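Local coordinates for protein esterase (Rhizomucor miehei CAU432, PDB 4WY8) that hydrolyses carboxylic ester bonds as an alpha/beta-hydrolase-fold carboxylesterase, probably through a Ser-His-Asp triad, at residues T282-L287 with L307-A312. Numbering follows the deposited sequence.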
loop_
_atom_site.group_PDB
_atom_site.type_symbol
_atom_site.label_atom_id
_atom_site.label_comp_id
_atom_site.label_asym_id
_atom_site.label_seq_id
_atom_site.Cartn_x
_atom_site.Cartn_y
_atom_site.Cartn_z
ATOM N N THR A 282 -7.394 5.512 -4.038
ATOM C CA THR A 282 -6.720 4.623 -3.100
ATOM C C THR A 282 -5.719 5.494 -2.335
ATOM O O THR A 282 -4.867 6.128 -2.950
ATOM C CB THR A 282 -6.008 3.456 -3.840
ATOM O OG1 THR A 282 -6.942 2.807 -4.705
ATOM C CG2 THR A 282 -5.419 2.433 -2.869
ATOM N N ALA A 283 -5.869 5.586 -1.012
ATOM C CA ALA A 283 -5.006 6.453 -0.182
ATOM C C ALA A 283 -4.357 5.625 0.907
ATOM O O ALA A 283 -5.029 4.922 1.663
ATOM C CB ALA A 283 -5.801 7.617 0.433
ATOM N N VAL A 284 -3.037 5.665 0.955
ATOM C CA VAL A 284 -2.301 4.816 1.884
ATOM C C VAL A 284 -1.188 5.598 2.544
ATOM O O VAL A 284 -0.483 6.360 1.892
ATOM C CB VAL A 284 -1.720 3.578 1.160
ATOM C CG1 VAL A 284 -2.830 2.774 0.553
ATOM C CG2 VAL A 284 -0.817 4.008 0.039
ATOM N N ARG A 285 -1.039 5.422 3.846
ATOM C CA ARG A 285 0.069 6.014 4.590
ATOM C C ARG A 285 1.105 4.930 4.880
ATOM O O ARG A 285 0.753 3.886 5.423
ATOM C CB ARG A 285 -0.434 6.627 5.899
ATOM C CG ARG A 285 0.684 7.144 6.801
ATOM C CD ARG A 285 0.195 7.322 8.226
ATOM N NE ARG A 285 -0.836 8.355 8.332
ATOM C CZ ARG A 285 -1.244 8.877 9.486
ATOM N NH1 ARG A 285 -0.704 8.453 10.620
ATOM N NH2 ARG A 285 -2.190 9.815 9.506
ATOM N N TYR A 286 2.357 5.133 4.474
ATOM C CA TYR A 286 3.400 4.168 4.813
ATOM C C TYR A 286 4.041 4.531 6.133
ATOM O O TYR A 286 4.445 5.686 6.337
ATOM C CB TYR A 286 4.454 4.092 3.713
ATOM C CG TYR A 286 4.104 3.083 2.633
ATOM C CD1 TYR A 286 3.124 3.361 1.676
ATOM C CD2 TYR A 286 4.768 1.863 2.556
ATOM C CE1 TYR A 286 2.791 2.425 0.686
ATOM C CE2 TYR A 286 4.457 0.937 1.564
ATOM C CZ TYR A 286 3.472 1.229 0.636
ATOM O OH TYR A 286 3.178 0.313 -0.342
ATOM N N LEU A 287 4.149 3.552 7.027
ATOM C CA LEU A 287 4.710 3.828 8.342
ATOM C C LEU A 287 6.231 3.749 8.347
ATOM O O LEU A 287 6.839 3.026 7.538
ATOM C CB LEU A 287 4.141 2.879 9.386
ATOM C CG LEU A 287 2.916 3.428 10.133
ATOM C CD1 LEU A 287 1.655 3.471 9.255
ATOM C CD2 LEU A 287 2.671 2.618 11.387
ATOM N N LEU A 307 7.344 1.212 -4.773
ATOM C CA LEU A 307 7.316 1.084 -6.239
ATOM C C LEU A 307 6.611 -0.197 -6.711
ATOM O O LEU A 307 5.890 -0.172 -7.713
ATOM C CB LEU A 307 8.727 1.142 -6.820
ATOM C CG LEU A 307 9.362 2.531 -6.818
ATOM C CD1 LEU A 307 10.614 2.459 -7.651
ATOM C CD2 LEU A 307 8.417 3.569 -7.399
ATOM N N ASP A 308 6.813 -1.317 -6.016
ATOM C CA ASP A 308 6.089 -2.537 -6.385
ATOM C C ASP A 308 4.554 -2.351 -6.249
ATOM O O ASP A 308 3.759 -2.825 -7.079
ATOM C CB ASP A 308 6.565 -3.718 -5.529
ATOM C CG ASP A 308 7.981 -4.185 -5.900
ATOM O OD1 ASP A 308 8.450 -3.881 -7.034
ATOM O OD2 ASP A 308 8.622 -4.852 -5.043
ATOM N N HIS A 309 4.161 -1.642 -5.198
ATOM C CA HIS A 309 2.769 -1.275 -4.986
ATOM C C HIS A 309 2.199 -0.411 -6.113
ATOM O O HIS A 309 1.141 -0.722 -6.693
ATOM C CB HIS A 309 2.655 -0.555 -3.661
ATOM C CG HIS A 309 1.257 -0.219 -3.282
ATOM N ND1 HIS A 309 0.950 0.444 -2.119
ATOM C CD2 HIS A 309 0.080 -0.476 -3.904
ATOM C CE1 HIS A 309 -0.367 0.580 -2.032
ATOM N NE2 HIS A 309 -0.912 0.036 -3.103
ATOM N N ILE A 310 2.901 0.676 -6.420
ATOM C CA ILE A 310 2.517 1.553 -7.518
ATOM C C ILE A 310 2.360 0.775 -8.818
ATOM O O ILE A 310 1.411 0.987 -9.567
ATOM C CB ILE A 310 3.563 2.677 -7.723
ATOM C CG1 ILE A 310 3.500 3.677 -6.557
ATOM C CG2 ILE A 310 3.342 3.426 -9.034
ATOM C CD1 ILE A 310 4.653 4.647 -6.555
ATOM N N VAL A 311 3.289 -0.136 -9.077
ATOM C CA VAL A 311 3.220 -0.925 -10.288
ATOM C C VAL A 311 2.001 -1.841 -10.290
ATOM O O VAL A 311 1.320 -1.950 -11.314
ATOM C CB VAL A 311 4.502 -1.749 -10.470
ATOM C CG1 VAL A 311 4.336 -2.770 -11.624
ATOM C CG2 VAL A 311 5.662 -0.810 -10.727
ATOM N N ALA A 312 1.701 -2.482 -9.157
ATOM C CA ALA A 312 0.497 -3.324 -9.087
ATOM C C ALA A 312 -0.773 -2.510 -9.386
ATOM O O ALA A 312 -1.682 -2.949 -10.115
ATOM C CB ALA A 312 0.390 -3.981 -7.713
#
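Tyr286 and His309 join strand 281-286, an outermost strand of the alpha/beta-hydrolase sheet within this chain, to helix 301-322, which packs on one face of it. Their link is one hydrogen bond, Tyr286 OH to His309 ND1 at 2.9 Å, in which either atom could be the donor. The hydroxyl lies near the imidazole plane, and ND1 lies near the plane of the phenol ring. Tyrosine suits this place because its long, rigid side chain, together with that of His309, bridges strand and helix. His309 answers with CG anti to its backbone N (chi1 -176°), which extends the imidazole toward the strand; this flat ring offers an edge nitrogen to the hydroxyl and a face to His309 of the second subunit, which stacks on it.

The contact is tight around this buried polar pair and looser along the strand: Val284, a compact branched residue fit for a buried sheet face, only brushes the imidazole, and Thr282 CG2 stays 5.1 Å from His309 NE2. On the helix, Asp308 is partly exposed and forms salt bridges with Arg110 and with Lys316 of the second subunit. The sheet continues antiparallel into that subunit. Val284 CG2 approaches His309 CE1 obliquely, at 4.0 Å.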